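Local coordinates for protein chitinase (Paenibacillus sp. FPU-7, PDB 5GZT) that probably hydrolyses internal beta-1,4 linkages between N-acetylglucosamine units of chitin and chitodextrins, cutting them at random positions, at residues B[467-472]-B[518-523]; B[872-877]-B[920-925]; B[123-128]-B[143-148]; B[1025-1030]-B[1045-1050]; B[732-737]-B[756-761]. All blocks are in the same frame, centred on the assembly; numbering follows the deposited sequence. Where two conformers were deposited one is given.

Interaction 1: residues B[467-472]-B[518-523]; sequences VELTKI and LNNGVP
L469 and N520 each carry CG beside their own backbone N (chi1 -65° and -80°), and the leucine's second torsion then brings CD1 to 3.7 Å from N520 CB. The two side chains cross obliquely, the CD1 methyl of a branched side chain against the root of a polar residue whose amide is engaged elsewhere: N520 ND2 bonds back to L516 O in the helix that N520 follows. Next to this pair, V522 offers CG2 to L469 CB at 3.8 Å. Leucine suits the site because its CD1 extends to N520 and its side chain also packs on Y517, while the short valine fits among Y517, T473 and L527.

Both segments belong to the family 18 glycosidase region, a TIM barrel, where the short helix 469-472 precedes strand 478-481 and helix 510-519 precedes strand 527-532. The contact thus sets the start of one helix against the end of another. E468 holds the N-cap position of the first, and its side chain forms a salt bridge to K471 (OE2 to NZ 3.6 Å) while OE1 bonds to T430. The second ends in a Schellman motif, with G521 N on L518 O at 3.1 Å and V522 N on Y517 O. G521 is its C-prime residue, with phi 96°; a CB there would lie 3.0 Å from T470 OG1 and press on the preceding carbonyl. Where T470 is exposed, one water joins the segments, donating to N520 O at 2.6 Å and lying 2.7 Å from T470 OG1.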
# COMPACT_ATOMS: atom_id res chain seq x y z
N VAL B 467 -10.97 -21.26 -6.69
CA VAL B 467 -10.61 -21.10 -5.30
C VAL B 467 -11.89 -20.93 -4.48
O VAL B 467 -12.99 -20.77 -5.04
CB VAL B 467 -9.64 -19.89 -5.04
CG1 VAL B 467 -8.38 -19.96 -5.89
CG2 VAL B 467 -10.34 -18.58 -5.32
N GLU B 468 -11.72 -21.00 -3.16
CA GLU B 468 -12.83 -21.04 -2.17
C GLU B 468 -12.88 -19.75 -1.39
O GLU B 468 -12.41 -19.65 -0.24
CB GLU B 468 -12.71 -22.29 -1.24
CG GLU B 468 -12.69 -23.63 -2.01
CD GLU B 468 -12.60 -24.90 -1.12
OE1 GLU B 468 -11.75 -24.97 -0.19
OE2 GLU B 468 -13.39 -25.82 -1.40
N LEU B 469 -13.45 -18.73 -2.04
CA LEU B 469 -13.27 -17.37 -1.55
C LEU B 469 -13.84 -17.20 -0.16
O LEU B 469 -13.18 -16.63 0.74
CB LEU B 469 -13.87 -16.33 -2.53
CG LEU B 469 -13.19 -16.25 -3.89
CD1 LEU B 469 -14.05 -15.46 -4.86
CD2 LEU B 469 -11.83 -15.60 -3.74
N THR B 470 -15.06 -17.70 0.01
CA THR B 470 -15.74 -17.58 1.29
C THR B 470 -14.93 -18.36 2.31
O THR B 470 -14.72 -17.89 3.44
CB THR B 470 -17.21 -18.08 1.18
OG1 THR B 470 -18.00 -17.10 0.46
CG2 THR B 470 -17.81 -18.31 2.58
N LYS B 471 -14.41 -19.53 1.89
CA LYS B 471 -13.54 -20.31 2.79
C LYS B 471 -12.20 -19.70 3.12
O LYS B 471 -11.81 -19.73 4.28
CB LYS B 471 -13.38 -21.73 2.31
CG LYS B 471 -14.72 -22.47 2.33
CD LYS B 471 -14.56 -23.97 2.11
CE LYS B 471 -15.66 -24.50 1.21
NZ LYS B 471 -15.70 -25.98 1.34
N ILE B 472 -11.47 -19.13 2.16
CA ILE B 472 -10.11 -18.62 2.48
C ILE B 472 -10.12 -17.27 3.11
O ILE B 472 -9.20 -16.89 3.82
CB ILE B 472 -9.19 -18.58 1.23
CG1 ILE B 472 -9.65 -17.56 0.18
CG2 ILE B 472 -9.08 -19.95 0.61
CD1 ILE B 472 -9.09 -17.80 -1.22
N LEU B 518 -17.02 -9.06 -4.74
CA LEU B 518 -18.08 -8.73 -3.77
C LEU B 518 -19.29 -9.70 -3.92
O LEU B 518 -19.84 -10.14 -2.96
CB LEU B 518 -18.56 -7.32 -3.92
CG LEU B 518 -17.64 -6.14 -3.64
CD1 LEU B 518 -18.35 -4.86 -4.05
CD2 LEU B 518 -17.27 -6.05 -2.18
N ASN B 519 -19.61 -10.06 -5.14
CA ASN B 519 -20.66 -10.98 -5.45
C ASN B 519 -20.42 -12.41 -4.97
O ASN B 519 -21.37 -13.19 -4.90
CB ASN B 519 -20.92 -11.00 -6.96
CG ASN B 519 -21.80 -9.80 -7.43
OD1 ASN B 519 -22.44 -9.11 -6.61
ND2 ASN B 519 -21.84 -9.54 -8.75
N ASN B 520 -19.17 -12.77 -4.70
CA ASN B 520 -18.84 -14.05 -4.10
C ASN B 520 -18.67 -13.99 -2.57
O ASN B 520 -18.18 -14.91 -1.96
CB ASN B 520 -17.60 -14.60 -4.77
CG ASN B 520 -17.90 -15.25 -6.09
OD1 ASN B 520 -18.36 -16.38 -6.12
ND2 ASN B 520 -17.63 -14.54 -7.20
N GLY B 521 -19.05 -12.90 -1.93
CA GLY B 521 -18.94 -12.84 -0.50
C GLY B 521 -17.72 -12.19 0.05
O GLY B 521 -17.65 -12.02 1.27
N VAL B 522 -16.73 -11.81 -0.78
CA VAL B 522 -15.55 -11.22 -0.17
C VAL B 522 -15.91 -9.81 0.28
O VAL B 522 -16.50 -9.06 -0.48
CB VAL B 522 -14.32 -11.24 -1.09
CG1 VAL B 522 -13.10 -10.72 -0.38
CG2 VAL B 522 -14.14 -12.63 -1.73
N PRO B 523 -15.57 -9.42 1.53
CA PRO B 523 -15.85 -8.10 1.99
C PRO B 523 -15.01 -6.98 1.33
O PRO B 523 -13.80 -7.15 1.21
CB PRO B 523 -15.44 -8.13 3.49
CG PRO B 523 -15.38 -9.58 3.83
CD PRO B 523 -14.99 -10.25 2.59
O HOH W 1 -18.76 -17.45 -2.08

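Interaction 2: residues B[872-877]-B[920-925]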
# COMPACT_ATOMS: atom_id res chain seq x y z
N GLU B 872 13.75 54.84 10.23
CA GLU B 872 14.10 56.11 9.68
C GLU B 872 15.58 56.44 9.87
O GLU B 872 16.31 56.76 8.90
CB GLU B 872 13.16 57.20 10.28
CG GLU B 872 13.49 58.63 9.89
CD GLU B 872 12.96 58.96 8.51
OE1 GLU B 872 12.07 58.18 8.03
OE2 GLU B 872 13.43 60.00 7.96
N GLU B 873 16.04 56.32 11.10
CA GLU B 873 17.41 56.62 11.37
C GLU B 873 18.40 55.66 10.65
O GLU B 873 19.41 56.10 10.05
CB GLU B 873 17.63 56.54 12.89
CG GLU B 873 19.01 56.95 13.25
CD GLU B 873 19.26 56.90 14.76
OE1 GLU B 873 18.50 56.22 15.53
OE2 GLU B 873 20.27 57.58 15.11
N LEU B 874 18.11 54.38 10.67
CA LEU B 874 18.97 53.41 10.00
C LEU B 874 18.94 53.69 8.47
O LEU B 874 19.98 53.74 7.81
CB LEU B 874 18.58 51.93 10.31
CG LEU B 874 19.57 50.95 9.63
CD1 LEU B 874 20.84 50.92 10.42
CD2 LEU B 874 19.04 49.53 9.47
N ALA B 875 17.76 53.96 7.94
CA ALA B 875 17.63 54.14 6.50
C ALA B 875 18.40 55.35 6.02
O ALA B 875 19.19 55.30 5.09
CB ALA B 875 16.16 54.20 6.11
N ASN B 876 18.22 56.47 6.72
CA ASN B 876 18.95 57.68 6.39
C ASN B 876 20.43 57.44 6.52
O ASN B 876 21.21 57.82 5.67
CB ASN B 876 18.53 58.85 7.35
CG ASN B 876 17.18 59.41 7.02
OD1 ASN B 876 16.72 59.35 5.90
ND2 ASN B 876 16.54 60.02 8.01
N SER B 877 20.85 56.75 7.56
CA SER B 877 22.30 56.47 7.67
C SER B 877 22.86 55.54 6.56
O SER B 877 23.98 55.73 6.06
CB SER B 877 22.56 55.91 9.06
OG SER B 877 23.91 55.69 9.21
N LYS B 920 10.16 48.26 3.28
CA LYS B 920 9.24 49.23 2.69
C LYS B 920 9.83 50.65 2.81
O LYS B 920 9.75 51.48 1.87
CB LYS B 920 7.88 49.18 3.39
CG LYS B 920 6.90 50.23 2.94
CD LYS B 920 5.61 50.18 3.76
CE LYS B 920 4.62 51.12 3.08
NZ LYS B 920 3.35 50.80 3.78
N LEU B 921 10.36 50.95 3.98
CA LEU B 921 10.89 52.33 4.23
C LEU B 921 12.16 52.52 3.40
O LEU B 921 12.38 53.57 2.79
CB LEU B 921 11.17 52.56 5.70
CG LEU B 921 11.73 53.98 5.94
CD1 LEU B 921 10.62 54.98 5.65
CD2 LEU B 921 12.05 54.14 7.41
N PHE B 922 13.03 51.53 3.39
CA PHE B 922 14.27 51.63 2.56
C PHE B 922 13.93 51.88 1.07
O PHE B 922 14.57 52.76 0.43
CB PHE B 922 15.17 50.42 2.67
CG PHE B 922 16.22 50.48 3.77
CD1 PHE B 922 15.90 50.52 5.09
CD2 PHE B 922 17.55 50.45 3.43
CE1 PHE B 922 16.88 50.59 6.02
CE2 PHE B 922 18.51 50.47 4.36
CZ PHE B 922 18.20 50.55 5.66
N ARG B 923 12.91 51.18 0.55
CA ARG B 923 12.50 51.38 -0.87
C ARG B 923 11.93 52.76 -1.10
O ARG B 923 12.31 53.42 -2.08
CB ARG B 923 11.51 50.34 -1.33
CG ARG B 923 11.03 50.39 -2.78
CD ARG B 923 11.86 51.25 -3.79
NE ARG B 923 13.06 50.78 -4.16
CZ ARG B 923 14.11 51.28 -4.79
NH1 ARG B 923 14.44 52.50 -5.20
NH2 ARG B 923 15.02 50.30 -4.99
N GLU B 924 11.12 53.24 -0.16
CA GLU B 924 10.66 54.63 -0.27
C GLU B 924 11.81 55.62 -0.30
O GLU B 924 11.89 56.49 -1.17
CB GLU B 924 9.68 54.94 0.87
CG GLU B 924 9.23 56.36 0.89
CD GLU B 924 8.21 56.65 2.02
OE1 GLU B 924 8.47 56.47 3.20
OE2 GLU B 924 7.15 57.05 1.69
N LYS B 925 12.73 55.51 0.62
CA LYS B 925 13.85 56.45 0.65
C LYS B 925 14.71 56.37 -0.58
O LYS B 925 15.24 57.33 -0.99
CB LYS B 925 14.70 56.22 1.87
CG LYS B 925 13.86 56.61 3.09
CD LYS B 925 14.64 56.97 4.29
CE LYS B 925 13.72 57.31 5.44
NZ LYS B 925 12.92 58.57 5.31
O HOH W 2 14.55 60.71 4.89
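A875 sets its CA over one face of the F922 ring, 4.1 Å from the centroid and 29° off the normal, a CH-pi contact at the apolar centre. It joins helices 868-884 and 911-933 of the TIM barrel of the second family 18 region; the axes of segments 872-877 and 920-925 approach to 9.7 Å, their directions 42° apart, and the small alanine suits this closest part of the crossing. L874 CD2 comes to the edge of the same ring, near its plane, 4.0 Å from F922 CZ. Beyond the contact the phenylalanine also touches L939 of barrel strand 938-943, so a large flat side chain bridges helix and strand.

Outward, A875 CB meets K925 CD at 3.6 Å, the lysine's chain passing over the alanine methyl before its amine reaches the polar edge. L921 CD2 lies against the backbone at E872. The bend at the lysine's fourth torsion (chi4 -69°) places NZ beside the carboxylate of E872, which it meets in a salt bridge, 2.9 Å from OE1, through two weak hydrogen bonds. N876 ND2 donates to E872 OE2 from above the carboxylate plane. An alanine in place of E872 would probably leave the K925 ammonium without its counter-charge and N876 ND2 without this acceptor. A water accepts from K925 NZ at 2.7 Å and donates to N876 OD1 at 2.8 Å.

Interaction 3: residues B[123-128]-B[143-148]; sequences KTQIKG and GSSFES
S144 OG is gripped by T124 and by G141 just before its own segment: it accepts from T124 N at 2.9 Å and, less certainly because the threonine has two conformers, from T124 OG1, while its proton goes to G141 O. A serine suits the site because a single hydroxyl both accepts and donates. An alanine here would probably leave T124 N and G141 O without these partners and let the start of the pairing loosen.

From there the two strands run parallel, consistent with successive coils of a parallel beta-helix. S145 N donates to T124 O at 3.0 Å, I126 N to S145 O at 2.7 Å and E147 N to I126 O at 2.9 Å. I126 O also takes a proton from a water, at 2.9 Å, that touches S145 OG. Past the strands a side chain supplies the acceptor: E147 CG stands beside the backbone N (chi1 -75°), the chain is extended beyond it and so carries the carboxylate to G128, and OE1 receives G128 N at 2.8 Å from above the carboxylate plane. G128, with phi 99°, occupies a conformation hard for a residue with CB. On the other edge of the strand, Q125 and K127 bond to the backbone of the preceding coil, at A105, I107 and L109.

Inside the coil I126 and F146 lie side by side; I126 CD1 sits over a ring face, 3.9 Å from the centroid, and both side chains meet L118. The chemistry implies a coil-to-coil joint whose polar backbone is paired strand by strand, with serine and glutamate oxygens replacing carbonyls at its two ends.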
# COMPACT_ATOMS: atom_id res chain seq x y z
N LYS B 123 -49.59 -39.83 6.97
CA LYS B 123 -49.76 -39.16 8.28
C LYS B 123 -49.36 -40.17 9.37
O LYS B 123 -49.92 -41.29 9.42
CB LYS B 123 -51.20 -38.68 8.48
CG LYS B 123 -51.36 -37.95 9.81
CD LYS B 123 -52.77 -37.45 9.97
CE LYS B 123 -52.92 -36.64 11.23
NZ LYS B 123 -54.23 -35.91 11.24
N THR B 124 -48.34 -39.77 10.12
CA THR B 124 -47.65 -40.64 11.05
C THR B 124 -47.62 -40.03 12.41
O THR B 124 -47.40 -38.81 12.57
CB THR B 124 -46.17 -40.89 10.65
OG1 THR B 124 -45.45 -39.65 10.60
CG2 THR B 124 -46.07 -41.57 9.32
N GLN B 125 -47.82 -40.87 13.42
CA GLN B 125 -47.64 -40.43 14.81
C GLN B 125 -46.28 -40.89 15.30
O GLN B 125 -46.05 -42.08 15.39
CB GLN B 125 -48.72 -41.01 15.68
CG GLN B 125 -50.09 -40.42 15.39
CD GLN B 125 -51.19 -40.97 16.31
OE1 GLN B 125 -51.62 -42.13 16.18
NE2 GLN B 125 -51.61 -40.14 17.26
N ILE B 126 -45.42 -39.95 15.69
CA ILE B 126 -44.10 -40.28 16.18
C ILE B 126 -44.13 -39.92 17.68
O ILE B 126 -44.42 -38.77 18.08
CB ILE B 126 -42.94 -39.51 15.51
CG1 ILE B 126 -42.88 -39.82 13.97
CG2 ILE B 126 -41.57 -39.86 16.15
CD1 ILE B 126 -43.75 -38.89 13.14
N LYS B 127 -43.80 -40.94 18.46
CA LYS B 127 -43.93 -40.89 19.92
C LYS B 127 -42.58 -41.12 20.53
O LYS B 127 -41.72 -41.83 19.96
CB LYS B 127 -44.83 -42.06 20.37
CG LYS B 127 -46.25 -41.96 19.81
CD LYS B 127 -47.23 -43.01 20.33
CE LYS B 127 -48.62 -42.69 19.67
NZ LYS B 127 -49.72 -43.68 19.92
N GLY B 128 -42.48 -40.64 21.76
CA GLY B 128 -41.37 -40.92 22.62
C GLY B 128 -40.40 -39.76 22.57
O GLY B 128 -40.61 -38.84 21.82
N GLY B 143 -49.70 -33.32 8.33
CA GLY B 143 -50.43 -33.48 9.59
C GLY B 143 -49.77 -34.50 10.53
O GLY B 143 -50.36 -34.88 11.51
N SER B 144 -48.59 -34.99 10.20
CA SER B 144 -47.87 -35.87 11.12
C SER B 144 -47.59 -35.15 12.47
O SER B 144 -47.56 -33.92 12.53
CB SER B 144 -46.57 -36.38 10.51
OG SER B 144 -46.85 -37.37 9.50
N SER B 145 -47.45 -35.94 13.53
CA SER B 145 -47.18 -35.42 14.90
C SER B 145 -45.95 -36.06 15.53
O SER B 145 -45.63 -37.27 15.34
CB SER B 145 -48.38 -35.64 15.82
OG SER B 145 -48.75 -37.00 15.83
N PHE B 146 -45.21 -35.22 16.24
CA PHE B 146 -44.02 -35.63 16.98
C PHE B 146 -44.20 -35.27 18.46
O PHE B 146 -44.53 -34.14 18.76
CB PHE B 146 -42.87 -34.88 16.50
CG PHE B 146 -42.47 -35.22 15.13
CD1 PHE B 146 -43.07 -34.56 14.04
CD2 PHE B 146 -41.45 -36.14 14.90
CE1 PHE B 146 -42.64 -34.85 12.74
CE2 PHE B 146 -41.06 -36.41 13.61
CZ PHE B 146 -41.63 -35.74 12.55
N GLU B 147 -44.03 -36.22 19.35
CA GLU B 147 -44.05 -35.87 20.82
C GLU B 147 -42.83 -35.04 21.14
O GLU B 147 -42.94 -34.11 21.88
CB GLU B 147 -44.13 -37.10 21.72
CG GLU B 147 -45.51 -37.72 21.73
CD GLU B 147 -45.60 -38.95 22.61
OE1 GLU B 147 -44.56 -39.41 23.15
OE2 GLU B 147 -46.73 -39.47 22.74
N SER B 148 -41.69 -35.34 20.54
CA SER B 148 -40.57 -34.43 20.64
C SER B 148 -40.11 -33.98 19.25
O SER B 148 -39.89 -34.79 18.34
CB SER B 148 -39.44 -35.01 21.52
OG SER B 148 -38.77 -36.09 20.96
O HOH W 3 -41.50 -37.95 19.30
O HOH W 4 -47.14 -37.85 18.02

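Interaction 4: residues B[1025-1030]-B[1045-1050]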
# COMPACT_ATOMS: atom_id res chain seq x y z
N GLY B 1025 32.21 19.33 4.71
CA GLY B 1025 32.70 17.94 4.68
C GLY B 1025 32.62 17.23 6.02
O GLY B 1025 32.19 17.83 6.99
N TRP B 1026 32.93 15.91 6.04
CA TRP B 1026 32.92 15.12 7.27
C TRP B 1026 34.12 14.17 7.26
O TRP B 1026 34.59 13.77 6.19
CB TRP B 1026 31.63 14.28 7.42
CG TRP B 1026 30.39 15.02 7.59
CD1 TRP B 1026 29.71 15.30 8.75
CD2 TRP B 1026 29.64 15.59 6.53
NE1 TRP B 1026 28.57 16.04 8.46
CE2 TRP B 1026 28.52 16.24 7.11
CE3 TRP B 1026 29.84 15.66 5.15
CZ2 TRP B 1026 27.60 16.94 6.34
CZ3 TRP B 1026 28.91 16.35 4.39
CH2 TRP B 1026 27.80 16.97 4.99
N VAL B 1027 34.59 13.80 8.46
CA VAL B 1027 35.67 12.77 8.63
C VAL B 1027 35.02 11.51 9.22
O VAL B 1027 33.83 11.54 9.62
CB VAL B 1027 36.84 13.28 9.52
CG1 VAL B 1027 37.70 14.29 8.74
CG2 VAL B 1027 36.38 13.89 10.84
N ASN B 1028 35.79 10.40 9.27
CA ASN B 1028 35.27 9.09 9.72
C ASN B 1028 34.00 8.73 8.99
O ASN B 1028 32.94 8.52 9.59
CB ASN B 1028 35.00 9.07 11.22
CG ASN B 1028 36.28 9.23 12.05
OD1 ASN B 1028 37.35 8.74 11.69
ND2 ASN B 1028 36.16 9.94 13.18
N VAL B 1029 34.11 8.73 7.67
CA VAL B 1029 32.97 8.41 6.84
C VAL B 1029 33.23 7.03 6.21
O VAL B 1029 34.22 6.84 5.47
CB VAL B 1029 32.75 9.47 5.74
CG1 VAL B 1029 31.57 9.05 4.85
CG2 VAL B 1029 32.49 10.84 6.37
N PRO B 1030 32.33 6.07 6.47
CA PRO B 1030 32.49 4.69 5.97
C PRO B 1030 32.65 4.67 4.49
O PRO B 1030 31.97 5.46 3.82
CB PRO B 1030 31.16 4.04 6.33
CG PRO B 1030 30.63 4.83 7.50
CD PRO B 1030 31.23 6.20 7.44
N LYS B 1045 38.07 16.13 13.97
CA LYS B 1045 39.01 16.52 12.90
C LYS B 1045 38.28 17.01 11.60
O LYS B 1045 38.87 17.03 10.51
CB LYS B 1045 39.95 15.37 12.57
CG LYS B 1045 40.33 14.52 13.75
CD LYS B 1045 41.67 13.84 13.53
CE LYS B 1045 41.75 12.58 14.38
NZ LYS B 1045 43.15 12.08 14.45
N ASN B 1046 37.02 17.41 11.70
CA ASN B 1046 36.25 17.90 10.51
C ASN B 1046 37.01 18.97 9.72
O ASN B 1046 37.58 19.88 10.35
CB ASN B 1046 34.91 18.45 11.00
CG ASN B 1046 33.96 18.77 9.87
OD1 ASN B 1046 34.16 19.76 9.17
ND2 ASN B 1046 32.95 17.93 9.66
N PRO B 1047 37.03 18.92 8.36
CA PRO B 1047 37.85 19.96 7.61
C PRO B 1047 37.30 21.38 7.59
O PRO B 1047 37.95 22.24 7.07
CB PRO B 1047 37.89 19.42 6.17
CG PRO B 1047 36.58 18.71 6.05
CD PRO B 1047 36.25 18.10 7.41
N GLY B 1048 36.13 21.62 8.18
CA GLY B 1048 35.55 22.97 8.29
C GLY B 1048 35.06 23.40 6.89
O GLY B 1048 34.22 22.70 6.28
N THR B 1049 35.62 24.51 6.40
CA THR B 1049 35.17 25.12 5.18
C THR B 1049 36.34 25.55 4.35
O THR B 1049 36.46 26.73 4.07
CB THR B 1049 34.23 26.35 5.39
OG1 THR B 1049 34.88 27.34 6.20
CG2 THR B 1049 32.83 25.95 6.01
N PRO B 1050 37.13 24.59 3.83
CA PRO B 1050 38.07 24.91 2.75
C PRO B 1050 37.49 25.60 1.51
O PRO B 1050 36.43 25.25 0.98
CB PRO B 1050 38.61 23.54 2.30
CG PRO B 1050 37.62 22.56 2.78
CD PRO B 1050 36.93 23.15 3.98
O HOH W 5 32.57 20.80 7.22
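The carboxamide of N1046 uses both its ends: its ND2 donates to G1025 O at 2.8 Å, that oxygen lying 27° out of the amide plane, while OD1 receives G1048 N within its own plane. N1046 ND2 approaches the indole of W1026 obliquely, 4.3 Å from CD1, and the indole NE1 is held by E977 O. The pyrrolidine of P1047 packs against G1025, its CD 4.0 Å from G1025 C. A CB on G1025 would press tightly on P1047 CG, which fits the absence of a side chain there.

Strand 1024-1026 edges a small antiparallel sheet inserted in sequence between the barrel strands 1015-1020 and 1110-1114, consistent with the insertion domain of family 18 chitinases, and residues 1045-1050 form the loop leading to helix 1052-1058. N1046 builds an Asx turn in that loop, with G1048 N at 2.9 Å from OD1. With CG anti to the backbone N (chi1 -171°), its carboxamide is set between turn and strand, where ND2 has a second acceptor in Q1043 OE1. Asparagine suits the place because one amide both folds the turn and ties it to the strand.

V1027 makes the apolar contact, CG1 to P1047 CD at 4.3 Å; branched at CB, it also packs both methyls on the loop backbone, CG1 3.5 Å from K1045 O and CG2 3.7 Å from N1046 N. A water accepts from G1025 N at 2.9 Å and also lies close to N1046 OD1 and G1048 O.

Interaction 5: residues B[732-737]-B[756-761]; sequences IDVRVV and VTIMPK
An antiparallel strand pair of the immunoglobulin-like domain is formed here by I732 to V734 against V756 to I758. I732 with I758 and V734 with V756 are hydrogen-bonded pairs, each closed by two backbone bonds: I732 N to I758 O and V756 N to V734 O both measure 2.9 Å. D733 with T757 is the non-hydrogen-bonded pair between them, where T757 CA makes a CA-H...O contact to I732 O.

Side chains alternate between two faces. On the one bearing the isoleucines and valines, V734 CB touches V756 CG2 at 3.8 Å; the latter methyl sits in the crowded position between backbone N and carbonyl carbon. V734 CG2 meets I758 CD1 at 4.1 Å, and the I732 and I758 side chains touch through their CB atoms. Beta-branched residues suit an extended strand, and this face packs on F674, L676 and L669 of strand 668-678, the apolar packing between sheets expected of an Ig-like fold, while strands 660-662 and 692-695 flank the pair within its own sheet.

The face of D733 and T757 is polar and turns toward the second family 18 barrel, whose P1011 and S1013 touch it. D733 OD2 receives R735 NE at 2.7 Å on the syn side of the carboxylate, a salt bridge in the guanidinium plane. A water donates to D733 OD1 at 2.7 Å and T757 OG1 at 2.8 Å; D733 OD1 also bonds to S755 OG, and T757 OG1 to G1107 O.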
# COMPACT_ATOMS: atom_id res chain seq x y z
N ILE B 732 9.65 41.41 -16.70
CA ILE B 732 8.23 41.41 -16.61
C ILE B 732 7.79 40.07 -16.04
O ILE B 732 8.15 38.98 -16.59
CB ILE B 732 7.62 41.64 -17.98
CG1 ILE B 732 8.07 43.04 -18.56
CG2 ILE B 732 6.08 41.52 -17.87
CD1 ILE B 732 7.76 43.23 -20.01
N ASP B 733 7.03 40.10 -14.93
CA ASP B 733 6.52 38.88 -14.34
C ASP B 733 5.28 38.42 -15.11
O ASP B 733 4.34 39.17 -15.29
CB ASP B 733 6.21 39.07 -12.83
CG ASP B 733 5.78 37.73 -12.15
OD1 ASP B 733 6.43 36.65 -12.42
OD2 ASP B 733 4.85 37.78 -11.33
N VAL B 734 5.28 37.19 -15.59
CA VAL B 734 4.16 36.58 -16.29
C VAL B 734 3.54 35.48 -15.40
O VAL B 734 4.28 34.71 -14.83
CB VAL B 734 4.63 36.00 -17.65
CG1 VAL B 734 3.47 35.36 -18.42
CG2 VAL B 734 5.19 37.09 -18.50
N ARG B 735 2.23 35.48 -15.19
CA ARG B 735 1.62 34.57 -14.25
C ARG B 735 0.61 33.70 -15.04
O ARG B 735 -0.20 34.22 -15.77
CB ARG B 735 0.87 35.35 -13.13
CG ARG B 735 1.78 36.12 -12.21
CD ARG B 735 2.37 35.15 -11.24
NE ARG B 735 3.37 35.74 -10.40
CZ ARG B 735 3.83 35.24 -9.27
NH1 ARG B 735 3.36 34.12 -8.75
NH2 ARG B 735 4.73 35.91 -8.58
N VAL B 736 0.63 32.38 -14.80
CA VAL B 736 -0.13 31.39 -15.55
C VAL B 736 -0.99 30.61 -14.58
O VAL B 736 -0.48 29.97 -13.69
CB VAL B 736 0.81 30.39 -16.30
CG1 VAL B 736 -0.02 29.42 -17.15
CG2 VAL B 736 1.71 31.22 -17.23
N VAL B 737 -2.30 30.69 -14.72
CA VAL B 737 -3.12 29.86 -13.86
C VAL B 737 -3.69 28.73 -14.74
O VAL B 737 -4.22 29.01 -15.80
CB VAL B 737 -4.30 30.66 -13.29
CG1 VAL B 737 -5.30 29.72 -12.65
CG2 VAL B 737 -3.80 31.77 -12.29
N VAL B 756 6.59 32.94 -14.51
CA VAL B 756 7.66 32.84 -15.50
C VAL B 756 8.00 34.33 -15.90
O VAL B 756 7.39 35.29 -15.32
CB VAL B 756 7.25 32.01 -16.70
CG1 VAL B 756 7.07 30.55 -16.22
CG2 VAL B 756 5.96 32.49 -17.25
N THR B 757 8.97 34.49 -16.78
CA THR B 757 9.67 35.75 -16.98
C THR B 757 9.91 36.12 -18.42
O THR B 757 10.46 35.33 -19.19
CB THR B 757 10.94 35.67 -16.23
OG1 THR B 757 10.66 35.31 -14.87
CG2 THR B 757 11.69 36.91 -16.27
N ILE B 758 9.55 37.38 -18.74
CA ILE B 758 10.14 38.11 -19.85
C ILE B 758 11.35 38.88 -19.37
O ILE B 758 11.17 39.82 -18.59
CB ILE B 758 9.14 39.00 -20.50
CG1 ILE B 758 8.07 38.16 -21.16
CG2 ILE B 758 9.78 39.87 -21.58
CD1 ILE B 758 6.86 38.95 -21.69
N MET B 759 12.55 38.49 -19.83
CA MET B 759 13.80 39.11 -19.43
C MET B 759 14.12 40.30 -20.31
O MET B 759 13.87 40.29 -21.55
CB MET B 759 14.95 38.13 -19.46
CG MET B 759 14.82 37.04 -18.41
SD MET B 759 15.32 37.64 -16.72
CE MET B 759 16.86 38.32 -17.03
N PRO B 760 14.57 41.39 -19.70
CA PRO B 760 15.05 42.55 -20.54
C PRO B 760 16.36 42.18 -21.30
O PRO B 760 16.98 41.16 -21.04
CB PRO B 760 15.33 43.63 -19.49
CG PRO B 760 15.82 42.84 -18.32
CD PRO B 760 14.99 41.54 -18.30
N LYS B 761 16.75 43.00 -22.28
CA LYS B 761 17.63 42.61 -23.33
C LYS B 761 19.02 42.26 -22.85
O LYS B 761 19.66 41.48 -23.53
CB LYS B 761 17.70 43.68 -24.38
CG LYS B 761 18.36 44.98 -23.91
CD LYS B 761 18.68 45.88 -25.11
CE LYS B 761 19.40 47.15 -24.67
NZ LYS B 761 19.50 48.08 -25.81
O HOH W 6 9.08 36.63 -13.04

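The five contacts occupy different parts of the chain and none touches another. Interaction 5 is the most buried, while the other four mix buried side chains with exposed residues at their margins. Interactions 3 and 5 both pair strands, parallel between beta-helix coils in one and antiparallel in the Ig-like domain in the other. Interactions 1 and 2 join helices of two different family 18 barrels, and the centres of these two contacts lie about 76 Å apart: the first meets at helix ends through a leucine and a water, the second along helix sides under a salt bridge. Interaction 4 belongs to the same family 18 region as interaction 2, yet relies on an amide-built turn, not on helix packing.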